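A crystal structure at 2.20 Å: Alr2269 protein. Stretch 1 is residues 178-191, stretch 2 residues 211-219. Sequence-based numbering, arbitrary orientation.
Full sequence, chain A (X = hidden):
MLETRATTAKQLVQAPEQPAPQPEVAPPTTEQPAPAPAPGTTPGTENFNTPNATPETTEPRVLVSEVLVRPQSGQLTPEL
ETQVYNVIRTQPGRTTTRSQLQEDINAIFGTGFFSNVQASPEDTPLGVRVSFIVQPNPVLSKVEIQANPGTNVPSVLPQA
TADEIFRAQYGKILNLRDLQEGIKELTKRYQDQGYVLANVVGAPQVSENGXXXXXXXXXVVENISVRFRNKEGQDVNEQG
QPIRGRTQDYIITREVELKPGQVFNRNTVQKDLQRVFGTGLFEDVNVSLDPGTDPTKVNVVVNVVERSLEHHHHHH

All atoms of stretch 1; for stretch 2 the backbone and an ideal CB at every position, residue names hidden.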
# COMPACT_ATOMS: atom_id res chain seq x y z
N ASP A 178 6.19 -1.30 -5.88
CA ASP A 178 6.91 -0.70 -7.00
C ASP A 178 7.40 0.69 -6.59
O ASP A 178 8.48 1.11 -6.99
CB ASP A 178 6.04 -0.59 -8.25
CG ASP A 178 5.57 -1.94 -8.78
OD1 ASP A 178 6.16 -2.98 -8.40
OD2 ASP A 178 4.61 -1.95 -9.57
N LEU A 179 6.60 1.40 -5.80
CA LEU A 179 7.03 2.68 -5.24
C LEU A 179 8.31 2.50 -4.40
O LEU A 179 9.27 3.26 -4.54
CB LEU A 179 5.93 3.35 -4.39
CG LEU A 179 6.26 4.80 -3.99
CD1 LEU A 179 6.15 5.76 -5.20
CD2 LEU A 179 5.40 5.29 -2.85
N GLN A 180 8.30 1.51 -3.52
CA GLN A 180 9.46 1.27 -2.66
C GLN A 180 10.73 0.92 -3.45
O GLN A 180 11.85 1.24 -3.02
CB GLN A 180 9.16 0.15 -1.67
CG GLN A 180 10.12 0.14 -0.50
CD GLN A 180 9.99 1.41 0.34
OE1 GLN A 180 8.88 1.90 0.58
NE2 GLN A 180 11.12 1.94 0.78
N GLU A 181 10.59 0.24 -4.58
CA GLU A 181 11.76 -0.05 -5.40
C GLU A 181 12.35 1.26 -5.92
O GLU A 181 13.54 1.49 -5.85
CB GLU A 181 11.41 -1.00 -6.55
CG GLU A 181 11.31 -2.44 -6.11
CD GLU A 181 12.64 -2.98 -5.62
OE1 GLU A 181 13.55 -3.17 -6.47
OE2 GLU A 181 12.78 -3.18 -4.39
N GLY A 182 11.48 2.14 -6.39
CA GLY A 182 11.90 3.47 -6.81
C GLY A 182 12.55 4.28 -5.70
O GLY A 182 13.51 5.03 -5.95
N ILE A 183 12.05 4.12 -4.47
CA ILE A 183 12.59 4.81 -3.30
C ILE A 183 14.02 4.35 -3.04
O ILE A 183 14.90 5.14 -2.72
CB ILE A 183 11.70 4.60 -2.05
CG1 ILE A 183 10.40 5.41 -2.21
CG2 ILE A 183 12.47 5.05 -0.78
CD1 ILE A 183 9.25 5.07 -1.22
N LYS A 184 14.25 3.06 -3.19
CA LYS A 184 15.59 2.50 -3.06
C LYS A 184 16.54 3.09 -4.11
O LYS A 184 17.70 3.38 -3.83
CB LYS A 184 15.54 0.98 -3.23
CG LYS A 184 14.89 0.26 -2.04
CD LYS A 184 15.48 -1.13 -1.81
CE LYS A 184 15.29 -1.59 -0.36
NZ LYS A 184 16.47 -1.27 0.53
N GLU A 185 16.04 3.23 -5.33
CA GLU A 185 16.84 3.86 -6.38
C GLU A 185 17.12 5.35 -6.05
O GLU A 185 18.24 5.81 -6.23
CB GLU A 185 16.14 3.65 -7.72
CG GLU A 185 16.92 4.12 -8.94
CD GLU A 185 16.26 3.73 -10.26
OE1 GLU A 185 15.34 2.88 -10.27
OE2 GLU A 185 16.67 4.27 -11.30
N LEU A 186 16.14 6.08 -5.52
CA LEU A 186 16.34 7.47 -5.03
C LEU A 186 17.45 7.56 -3.97
O LEU A 186 18.35 8.40 -4.05
CB LEU A 186 15.06 7.98 -4.35
CG LEU A 186 14.55 9.42 -4.52
CD1 LEU A 186 13.71 9.85 -3.27
CD2 LEU A 186 15.63 10.43 -4.87
N THR A 187 17.35 6.68 -2.98
CA THR A 187 18.33 6.56 -1.92
C THR A 187 19.74 6.38 -2.45
O THR A 187 20.66 7.05 -2.00
CB THR A 187 17.97 5.35 -1.02
OG1 THR A 187 16.69 5.58 -0.44
CG2 THR A 187 18.98 5.14 0.07
N LYS A 188 19.89 5.46 -3.40
CA LYS A 188 21.17 5.27 -4.09
C LYS A 188 21.63 6.52 -4.86
O LYS A 188 22.82 6.83 -4.88
CB LYS A 188 21.09 4.06 -5.02
CG LYS A 188 22.36 3.75 -5.79
CD LYS A 188 23.57 3.60 -4.88
CE LYS A 188 24.72 2.88 -5.61
NZ LYS A 188 25.16 3.65 -6.81
N ARG A 189 20.70 7.26 -5.45
CA ARG A 189 21.07 8.53 -6.08
C ARG A 189 21.60 9.56 -5.07
O ARG A 189 22.55 10.27 -5.36
CB ARG A 189 19.93 9.14 -6.89
CG ARG A 189 19.63 8.40 -8.19
CD ARG A 189 20.55 8.80 -9.33
NE ARG A 189 20.46 10.24 -9.59
CZ ARG A 189 21.40 11.14 -9.30
NH1 ARG A 189 22.56 10.76 -8.77
NH2 ARG A 189 21.20 12.44 -9.57
N TYR A 190 20.96 9.68 -3.91
CA TYR A 190 21.52 10.55 -2.87
C TYR A 190 22.93 10.14 -2.56
O TYR A 190 23.81 10.97 -2.49
CB TYR A 190 20.70 10.48 -1.57
CG TYR A 190 19.47 11.31 -1.64
CD1 TYR A 190 19.57 12.69 -1.66
CD2 TYR A 190 18.24 10.74 -1.72
CE1 TYR A 190 18.46 13.48 -1.74
CE2 TYR A 190 17.11 11.52 -1.80
CZ TYR A 190 17.24 12.88 -1.81
OH TYR A 190 16.13 13.67 -1.89
N GLN A 191 23.12 8.85 -2.37
CA GLN A 191 24.42 8.35 -2.03
C GLN A 191 25.48 8.70 -3.09
O GLN A 191 26.57 9.18 -2.77
CB GLN A 191 24.35 6.84 -1.81
CG GLN A 191 25.69 6.21 -1.44
CD GLN A 191 25.58 4.73 -1.24
OE1 GLN A 191 24.91 4.26 -0.32
NE2 GLN A 191 26.22 3.97 -2.11
N UNK A 211 -1.00 12.06 -6.42
CA UNK A 211 0.28 12.69 -6.18
C UNK A 211 0.87 12.08 -4.91
O UNK A 211 0.29 12.17 -3.84
CB UNK A 211 0.14 14.21 -6.06
N UNK A 212 2.03 11.45 -5.05
CA UNK A 212 2.78 10.94 -3.91
C UNK A 212 3.87 11.93 -3.52
O UNK A 212 4.73 12.26 -4.33
CB UNK A 212 3.39 9.57 -4.23
N UNK A 213 3.84 12.38 -2.27
CA UNK A 213 4.87 13.23 -1.74
C UNK A 213 5.78 12.41 -0.82
O UNK A 213 5.31 11.83 0.16
CB UNK A 213 4.26 14.42 -1.00
N UNK A 214 7.07 12.37 -1.16
CA UNK A 214 8.09 11.72 -0.34
C UNK A 214 8.90 12.77 0.41
O UNK A 214 9.62 13.57 -0.19
CB UNK A 214 9.01 10.85 -1.20
N UNK A 215 8.76 12.77 1.72
CA UNK A 215 9.50 13.65 2.59
C UNK A 215 10.83 12.95 2.85
O UNK A 215 10.82 11.80 3.26
CB UNK A 215 8.74 13.96 3.88
N UNK A 216 11.95 13.65 2.59
CA UNK A 216 13.29 13.09 2.72
C UNK A 216 14.16 13.97 3.62
O UNK A 216 14.21 15.18 3.44
CB UNK A 216 13.94 12.93 1.34
N UNK A 217 14.83 13.35 4.59
CA UNK A 217 15.88 14.00 5.37
C UNK A 217 17.14 13.75 4.57
O UNK A 217 17.71 12.69 4.63
CB UNK A 217 15.98 13.47 6.80
N UNK A 218 17.53 14.72 3.76
CA UNK A 218 18.61 14.53 2.81
C UNK A 218 19.97 14.56 3.46
O UNK A 218 20.89 13.90 3.00
CB UNK A 218 18.54 15.60 1.72
N UNK A 219 20.11 15.34 4.52
CA UNK A 219 21.41 15.58 5.09
C UNK A 219 22.08 16.75 4.41
O UNK A 219 21.63 17.23 3.36
CB UNK A 219 22.28 14.33 4.99

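Residues 178-191 form a continuous helix, and 211-217 run beside it as a strand, the two N-to-C directions differing by 31° with a closest axial approach of 11.6 Å. Alternation along the strand decides which positions can meet the helix: 212, 214 and 216 point their CA-to-CB bonds toward it, while their neighbours do not.

Position 211 has extended backbone angles (-93/119) and an ideal CB with nothing of the helix within 5.5 Å. Stretch 1 therefore sets no demand, and many residues compatible with a strand would suit; the deposited one is Val211.

At position 212 the ideal CB lies 4.8 Å from Leu179 CD1. The helix offers a leucine side chain and no polar partner at this point, so an aliphatic residue is expected, with valine, isoleucine and leucine all plausible. The residue is Val212. Its chi1 is t, and its CG1 packs 4.0 Å from Leu179 CD2, an apolar contact at the N-terminal end of the interface.

Position 213 is out of reach of the helix, and polar or β-branched side chains would be equally acceptable. It is Thr213.

Position 214 again points toward the helix, but its ideal CB is still 5.2 Å from Leu186 CD1. That distance leaves room for a longer apolar side chain, which could reach the surface made by Ile183 and Leu186; leucine, isoleucine or methionine would fit the description. The deposited Leu214, with chi1 m and chi2 t, places CD1 4.0 Å from Ile183 CG1 and 4.2 Å from Leu186 CD1. One methyl group thus touches residues from successive turns of the helix.

Position 215 is out of reach, with no partner from stretch 1, and a polar residue would be unobjectionable. It is Gln215.

At position 216 the ideal CB is only 4.0 Å from Tyr190 OH, nearer than any helix atom at 212 or 214. A compact aliphatic side chain is a natural choice, valine or isoleucine for example, although a small polar one such as threonine cannot be dismissed. In Val216, CG1 approaches Tyr190 CE2 at 3.8 Å, while CG2 lies 4.4 Å from Leu186 CD1. Both methyls also meet Tyr190 OH, Val216 CG1 at 3.7 Å and CG2 at 4.0 Å.

Position 217 points away from the helix, leaving the choice open; Ala217 occupies it.

Position 218 follows the strand, and its backbone angles turn to -76/-32. The CA-to-CB bond points sideways, yet the ideal CB is 4.1 Å from Tyr190 CE1, and the tyrosine hydroxyl lies within range of a flexible polar side chain. Glutamate or glutamine could supply an acceptor. Glu218 does so: its end comes nearer the helix, and Tyr190 OH donates a hydrogen bond of 2.6 Å to Glu218 OE2, which sits at the ring edge, near its plane.

Position 219 has phi/psi of 88/167, where a CB would be jammed against the preceding carbonyl oxygen. This alone calls for glycine, and Gly219 is found.

Stretch 2 (211-219) VVTLQVAEG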
# COMPACT_ATOMS: atom_id res chain seq x y z
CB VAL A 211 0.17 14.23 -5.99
CG1 VAL A 211 1.54 14.82 -5.62
CG2 VAL A 211 -0.40 14.91 -7.26
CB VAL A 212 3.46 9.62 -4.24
CG1 VAL A 212 4.28 9.10 -3.03
CG2 VAL A 212 2.43 8.61 -4.69
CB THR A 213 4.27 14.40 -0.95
OG1 THR A 213 3.29 15.07 -1.76
CG2 THR A 213 5.35 15.38 -0.51
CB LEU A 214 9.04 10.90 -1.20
CG LEU A 214 8.43 9.83 -2.10
CD1 LEU A 214 9.53 9.19 -2.98
CD2 LEU A 214 7.72 8.80 -1.23
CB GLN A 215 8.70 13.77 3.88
CG GLN A 215 8.98 14.98 4.72
CD GLN A 215 7.81 15.28 5.65
OE1 GLN A 215 7.61 14.61 6.66
NE2 GLN A 215 7.01 16.29 5.29
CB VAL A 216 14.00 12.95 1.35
CG1 VAL A 216 15.36 12.30 1.51
CG2 VAL A 216 13.17 12.15 0.39
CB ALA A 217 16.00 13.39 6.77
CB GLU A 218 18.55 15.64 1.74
CG GLU A 218 17.24 15.61 0.97
CD GLU A 218 17.23 16.50 -0.25
OE1 GLU A 218 17.81 17.59 -0.20
OE2 GLU A 218 16.59 16.10 -1.24
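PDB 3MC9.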